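Local coordinates for protein caprin-1 (Homo sapiens, PDB 4WBE) that binds mRNAs to regulate their transport, translation and/or stability, and plays an essential role in the formation of cytoplasmic stress granules, at residues Q12-T17 against H82-L87; D26-D31 against E50-L55. One frame throughout, in Å; residues are numbered along the deposited sequence.

Contact 1. Residues Q12-T17 against H82-L87; sequences QKRLKT and HLWDLL
A nearly perpendicular helix-helix crossing at the dimer-facing flank of the caprin-1 dimerization domain brings Arg14 and Thr17, one turn apart on helix 2-27, against Leu87 near the end of helix 77-88. The axes of the two short segments approach to 11.1 Å at a signed crossing angle of 105°, and the nearest backbones are those of Arg14 and Leu87, with CA atoms 7.4 Å apart. Leu87 points its CB toward the long helix and divides its branches between the two residues. Leu87 CD1 lies against the aliphatic stem of Arg14, 3.4 Å from Arg14 CG and slightly farther from Arg14 CD. Leu87 CD2 meets Thr17 CG2 at 3.5 Å, tighter than usual van der Waals contact. With OG1 beside the backbone N (chi1 -57°), Thr17 CG2 falls anti to that N, which turns the methyl to Leu87 while Thr17 OG1 hydrogen-bonds back to Lys13 O at 3.0 Å. That carbonyl also accepts Thr17 N, the two donors arriving from opposite faces of its plane. A serine here lacks CG2 and would probably leave a gap beside Leu87 CD2. The Arg14 chain bends at chi3, bringing Arg14 NH1 over to Leu87 CB at 3.7 Å; Arg14 NH1 also stands 4.3 Å from Trp84 NE1 in an oblique approach, without a hydrogen bond. The guanidinium has its polar partners elsewhere: NH1 pairs with Glu88, and NE with Glu11 of the second subunit. The crossing thus sets helix 77-88 against a predicted coiled-coil helix within one chain, next to a subunit interface where Leu15 meets Leu15 of the second subunit, consistent with a helical dimerization domain.

Contact 2. Residues D26-D31 against E50-L55; sequences DKLGDD and EELSLL
Leu28, in the turn that follows helix 2-27, reaches across to Leu52 and Leu55 on helix 49-62 and supplies every contact made from its side. The CA of Leu28 lies 8.3 Å from the CA of Leu52, the closest CA pair of the two segments, and the CB of Leu28 is directed toward the opposing helix. From CB the chain runs to CG, which stands anti to the carbonyl carbon and beside the backbone N (chi1 -74°); with CB already aimed at helix 49-62, this rotamer brings both methyls to that helix. There the branches part. Leu28 CD1 lies 3.6 Å from Leu55 CD1 and 3.9 Å from Leu55 CB, so it bears on both the root and the tip of that side chain. Leu28 CD2 ends 4.0 Å from Leu52 CD1. Leu52 comes from a different starting direction: its CB does not aim at Leu28, but CG anti to the backbone N (chi1 -167°) swings the end of the side chain nearer. Leu52 and Leu55 are three residues apart, hence on neighbouring turns of one helix face, and the fork of Leu28 addresses both.

The backbone behind Leu28 is a type I beta turn from Lys27 to Asp30, marked by Asp30 N bonding to Lys27 O at 3.0 Å. Asp30 then N-caps helix 31-39, its OD1 accepting the amide of Glu32. Leu28 also touches Val33 and Leu37 of that helix, while Leu55 packs on Ile105 of helix 99-111, so several helices converge here. All three leucines are buried. Because only methyl and methylene groups meet, the contact probably rests on van der Waals attraction and on keeping water out, over a modest 117 Å².

How the contacts relate
Both contacts draw on the helix 2-27 region, contact 1 from its middle and contact 2 from its end and the following turn, with centres 19 Å apart on opposite sides of the chain's centre and no touch between them. Contact 2 is the core one: its touching residues are all buried, its chemistry is purely leucine on leucine, and the second subunit does not reach it. Contact 1 is only partly buried; it buries more area, 211 Å² against 117 Å², but mixes methyl packing with an arginine whose charge is met by acids of both subunits. Within the sequence, the span joined by contact 2 falls wholly between the segments of contact 1.

Contact 1. Residues Q12-T17 against H82-L87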
loop_
_atom_site.group_PDB
_atom_site.type_symbol
_atom_site.label_atom_id
_atom_site.label_comp_id
_atom_site.label_asym_id
_atom_site.label_seq_id
_atom_site.Cartn_x
_atom_site.Cartn_y
_atom_site.Cartn_z
ATOM N N GLN A 12 -0.826 1.126 12.654
ATOM C CA GLN A 12 -0.001 0.062 12.093
ATOM C C GLN A 12 -0.827 -1.117 11.596
ATOM O O GLN A 12 -0.577 -1.630 10.502
ATOM C CB GLN A 12 1.006 -0.446 13.125
ATOM C CG GLN A 12 2.135 0.509 13.434
ATOM C CD GLN A 12 2.852 0.147 14.719
ATOM O OE1 GLN A 12 2.438 -0.761 15.442
ATOM N NE2 GLN A 12 3.940 0.854 15.009
ATOM N N LYS A 13 -1.805 -1.536 12.400
ATOM C CA LYS A 13 -2.701 -2.642 12.047
ATOM C C LYS A 13 -3.516 -2.305 10.812
ATOM O O LYS A 13 -3.828 -3.177 9.999
ATOM C CB LYS A 13 -3.632 -2.974 13.217
ATOM C CG LYS A 13 -2.926 -3.597 14.423
ATOM C CD LYS A 13 -2.427 -5.007 14.112
ATOM C CE LYS A 13 -1.786 -5.658 15.345
ATOM N NZ LYS A 13 -1.437 -7.087 15.088
ATOM N N ARG A 14 -3.880 -1.033 10.699
ATOM C CA ARG A 14 -4.580 -0.534 9.529
ATOM C C ARG A 14 -3.700 -0.640 8.276
ATOM O O ARG A 14 -4.172 -1.043 7.208
ATOM C CB ARG A 14 -5.006 0.916 9.780
ATOM C CG ARG A 14 -5.600 1.597 8.578
ATOM C CD ARG A 14 -6.572 2.699 8.978
ATOM N NE ARG A 14 -6.930 2.618 10.395
ATOM C CZ ARG A 14 -8.177 2.562 10.852
ATOM N NH1 ARG A 14 -9.197 2.585 10.006
ATOM N NH2 ARG A 14 -8.402 2.487 12.157
ATOM N N LEU A 15 -2.424 -0.286 8.410
ATOM C CA LEU A 15 -1.465 -0.452 7.315
ATOM C C LEU A 15 -1.334 -1.917 6.916
ATOM O O LEU A 15 -1.230 -2.230 5.732
ATOM C CB LEU A 15 -0.083 0.085 7.709
ATOM C CG LEU A 15 0.074 1.594 7.891
ATOM C CD1 LEU A 15 1.519 1.954 8.198
ATOM C CD2 LEU A 15 -0.387 2.306 6.636
ATOM N N LYS A 16 -1.311 -2.801 7.907
ATOM C CA LYS A 16 -1.216 -4.239 7.651
ATOM C C LYS A 16 -2.408 -4.694 6.817
ATOM O O LYS A 16 -2.261 -5.461 5.861
ATOM C CB LYS A 16 -1.156 -5.021 8.978
ATOM C CG LYS A 16 -1.034 -6.544 8.812
ATOM C CD LYS A 16 -0.882 -7.279 10.156
ATOM C CE LYS A 16 -2.207 -7.477 10.881
ATOM N NZ LYS A 16 -3.043 -8.542 10.237
ATOM N N THR A 17 -3.588 -4.212 7.191
ATOM C CA THR A 17 -4.808 -4.535 6.468
ATOM C C THR A 17 -4.760 -4.010 5.043
ATOM O O THR A 17 -5.183 -4.702 4.110
ATOM C CB THR A 17 -6.051 -3.995 7.206
ATOM O OG1 THR A 17 -6.068 -4.522 8.536
ATOM C CG2 THR A 17 -7.331 -4.401 6.493
ATOM N N HIS A 82 -10.477 6.535 -0.355
ATOM C CA HIS A 82 -11.188 5.294 -0.655
ATOM C C HIS A 82 -10.743 4.160 0.272
ATOM O O HIS A 82 -11.570 3.426 0.810
ATOM C CB HIS A 82 -10.936 4.875 -2.100
ATOM C CG HIS A 82 -11.618 5.741 -3.110
ATOM N ND1 HIS A 82 -12.958 6.063 -3.033
ATOM C CD2 HIS A 82 -11.147 6.355 -4.221
ATOM C CE1 HIS A 82 -13.278 6.837 -4.053
ATOM N NE2 HIS A 82 -12.202 7.027 -4.790
ATOM N N LEU A 83 -9.432 4.019 0.444
ATOM C CA LEU A 83 -8.884 2.994 1.319
ATOM C C LEU A 83 -9.323 3.202 2.762
ATOM O O LEU A 83 -9.730 2.258 3.440
ATOM C CB LEU A 83 -7.357 3.003 1.248
ATOM C CG LEU A 83 -6.754 2.334 0.015
ATOM C CD1 LEU A 83 -5.250 2.527 -0.008
ATOM C CD2 LEU A 83 -7.111 0.857 -0.007
ATOM N N TRP A 84 -9.224 4.440 3.229
ATOM C CA TRP A 84 -9.599 4.762 4.604
ATOM C C TRP A 84 -11.081 4.494 4.853
ATOM O O TRP A 84 -11.457 3.918 5.882
ATOM C CB TRP A 84 -9.260 6.218 4.944
ATOM C CG TRP A 84 -9.406 6.506 6.404
ATOM C CD1 TRP A 84 -8.468 6.295 7.382
ATOM C CD2 TRP A 84 -10.557 7.038 7.062
ATOM N NE1 TRP A 84 -8.969 6.669 8.604
ATOM C CE2 TRP A 84 -10.250 7.128 8.436
ATOM C CE3 TRP A 84 -11.815 7.456 6.625
ATOM C CZ2 TRP A 84 -11.158 7.616 9.373
ATOM C CZ3 TRP A 84 -12.714 7.939 7.555
ATOM C CH2 TRP A 84 -12.383 8.015 8.913
ATOM N N ASP A 85 -11.916 4.935 3.917
ATOM C CA ASP A 85 -13.352 4.710 4.010
ATOM C C ASP A 85 -13.704 3.218 4.043
ATOM O O ASP A 85 -14.619 2.808 4.760
ATOM C CB ASP A 85 -14.079 5.380 2.843
ATOM C CG ASP A 85 -14.152 6.892 2.985
ATOM O OD1 ASP A 85 -13.917 7.386 4.098
ATOM O OD2 ASP A 85 -14.451 7.580 1.982
ATOM N N LEU A 86 -12.997 2.409 3.257
ATOM C CA LEU A 86 -13.237 0.964 3.281
ATOM C C LEU A 86 -12.909 0.362 4.647
ATOM O O LEU A 86 -13.692 -0.413 5.197
ATOM C CB LEU A 86 -12.474 0.229 2.177
ATOM C CG LEU A 86 -12.776 -1.277 2.243
ATOM C CD1 LEU A 86 -13.273 -1.813 0.934
ATOM C CD2 LEU A 86 -11.556 -2.055 2.710
ATOM N N LEU A 87 -11.744 0.717 5.182
ATOM C CA LEU A 87 -11.309 0.228 6.489
ATOM C C LEU A 87 -12.310 0.586 7.589
ATOM O O LEU A 87 -12.508 -0.183 8.532
ATOM C CB LEU A 87 -9.919 0.771 6.816
ATOM C CG LEU A 87 -8.873 0.287 5.813
ATOM C CD1 LEU A 87 -7.600 1.090 5.905
ATOM C CD2 LEU A 87 -8.581 -1.179 6.049
#

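Contact 2. Residues D26-D31 against E50-L55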
loop_
_atom_site.group_PDB
_atom_site.type_symbol
_atom_site.label_atom_id
_atom_site.label_comp_id
_atom_site.label_asym_id
_atom_site.label_seq_id
_atom_site.Cartn_x
_atom_site.Cartn_y
_atom_site.Cartn_z
ATOM N N ASP A 26 -4.564 -7.658 -6.087
ATOM C CA ASP A 26 -3.641 -8.034 -7.150
ATOM C C ASP A 26 -3.899 -9.465 -7.623
ATOM O O ASP A 26 -3.870 -9.749 -8.822
ATOM C CB ASP A 26 -2.193 -7.885 -6.680
ATOM C CG ASP A 26 -1.189 -8.230 -7.763
ATOM O OD1 ASP A 26 -0.586 -9.323 -7.699
ATOM O OD2 ASP A 26 -1.018 -7.411 -8.691
ATOM N N LYS A 27 -4.142 -10.370 -6.679
ATOM C CA LYS A 27 -4.401 -11.763 -7.032
ATOM C C LYS A 27 -5.732 -11.968 -7.744
ATOM O O LYS A 27 -5.900 -12.933 -8.489
ATOM C CB LYS A 27 -4.302 -12.657 -5.799
ATOM C CG LYS A 27 -2.896 -12.731 -5.226
ATOM C CD LYS A 27 -1.939 -13.242 -6.299
ATOM C CE LYS A 27 -0.664 -13.824 -5.701
ATOM N NZ LYS A 27 0.020 -14.736 -6.666
ATOM N N LEU A 28 -6.658 -11.034 -7.547
ATOM C CA LEU A 28 -7.957 -11.084 -8.212
ATOM C C LEU A 28 -7.846 -10.843 -9.714
ATOM O O LEU A 28 -8.839 -10.934 -10.434
ATOM C CB LEU A 28 -8.924 -10.081 -7.585
ATOM C CG LEU A 28 -9.473 -10.476 -6.217
ATOM C CD1 LEU A 28 -10.553 -9.514 -5.777
ATOM C CD2 LEU A 28 -10.025 -11.879 -6.304
ATOM N N GLY A 29 -6.646 -10.520 -10.180
ATOM C CA GLY A 29 -6.404 -10.415 -11.608
ATOM C C GLY A 29 -6.146 -11.765 -12.256
ATOM O O GLY A 29 -6.219 -11.891 -13.480
ATOM N N ASP A 30 -5.860 -12.781 -11.444
ATOM C CA ASP A 30 -5.619 -14.125 -11.971
ATOM C C ASP A 30 -6.937 -14.859 -12.154
ATOM O O ASP A 30 -7.719 -14.992 -11.210
ATOM C CB ASP A 30 -4.703 -14.929 -11.044
ATOM C CG ASP A 30 -4.338 -16.296 -11.615
ATOM O OD1 ASP A 30 -4.758 -16.624 -12.749
ATOM O OD2 ASP A 30 -3.628 -17.054 -10.921
ATOM N N ASP A 31 -7.180 -15.321 -13.379
ATOM C CA ASP A 31 -8.433 -15.987 -13.713
ATOM C C ASP A 31 -8.656 -17.231 -12.855
ATOM O O ASP A 31 -9.783 -17.526 -12.461
ATOM C CB ASP A 31 -8.484 -16.351 -15.205
ATOM C CG ASP A 31 -8.648 -15.131 -16.106
ATOM O OD1 ASP A 31 -9.394 -14.198 -15.732
ATOM O OD2 ASP A 31 -8.038 -15.114 -17.198
ATOM N N GLU A 50 -20.936 -10.870 -9.131
ATOM C CA GLU A 50 -21.346 -9.499 -8.870
ATOM C C GLU A 50 -20.423 -8.839 -7.847
ATOM O O GLU A 50 -19.998 -7.695 -8.024
ATOM C CB GLU A 50 -22.795 -9.469 -8.379
ATOM C CG GLU A 50 -23.790 -10.196 -9.293
ATOM C CD GLU A 50 -23.787 -11.712 -9.112
ATOM O OE1 GLU A 50 -24.446 -12.210 -8.177
ATOM O OE2 GLU A 50 -23.117 -12.402 -9.909
ATOM N N GLU A 51 -20.130 -9.554 -6.767
ATOM C CA GLU A 51 -19.228 -9.040 -5.751
ATOM C C GLU A 51 -17.821 -8.902 -6.306
ATOM O O GLU A 51 -17.098 -7.969 -5.969
ATOM C CB GLU A 51 -19.238 -9.942 -4.521
ATOM C CG GLU A 51 -20.544 -9.895 -3.759
ATOM C CD GLU A 51 -20.641 -10.996 -2.735
ATOM O OE1 GLU A 51 -19.975 -12.037 -2.917
ATOM O OE2 GLU A 51 -21.365 -10.814 -1.736
ATOM N N LEU A 52 -17.443 -9.836 -7.168
ATOM C CA LEU A 52 -16.136 -9.809 -7.803
ATOM C C LEU A 52 -15.981 -8.557 -8.668
ATOM O O LEU A 52 -14.925 -7.918 -8.674
ATOM C CB LEU A 52 -15.952 -11.075 -8.644
ATOM C CG LEU A 52 -14.558 -11.427 -9.154
ATOM C CD1 LEU A 52 -13.571 -11.468 -8.001
ATOM C CD2 LEU A 52 -14.583 -12.777 -9.866
ATOM N N SER A 53 -17.045 -8.197 -9.383
ATOM C CA SER A 53 -17.034 -6.992 -10.206
ATOM C C SER A 53 -16.942 -5.730 -9.354
ATOM O O SER A 53 -16.334 -4.743 -9.767
ATOM C CB SER A 53 -18.251 -6.945 -11.131
ATOM O OG SER A 53 -19.388 -7.513 -10.504
ATOM N N LEU A 54 -17.573 -5.755 -8.184
ATOM C CA LEU A 54 -17.476 -4.650 -7.239
ATOM C C LEU A 54 -16.034 -4.424 -6.789
ATOM O O LEU A 54 -15.590 -3.286 -6.655
ATOM C CB LEU A 54 -18.370 -4.902 -6.022
ATOM C CG LEU A 54 -19.885 -4.802 -6.222
ATOM C CD1 LEU A 54 -20.616 -5.177 -4.941
ATOM C CD2 LEU A 54 -20.285 -3.413 -6.667
ATOM N N LEU A 55 -15.311 -5.515 -6.554
ATOM C CA LEU A 55 -13.904 -5.446 -6.176
ATOM C C LEU A 55 -13.029 -4.955 -7.333
ATOM O O LEU A 55 -12.035 -4.260 -7.118
ATOM C CB LEU A 55 -13.420 -6.807 -5.666
ATOM C CG LEU A 55 -14.081 -7.298 -4.373
ATOM C CD1 LEU A 55 -13.487 -8.622 -3.916
ATOM C CD2 LEU A 55 -13.967 -6.244 -3.274
#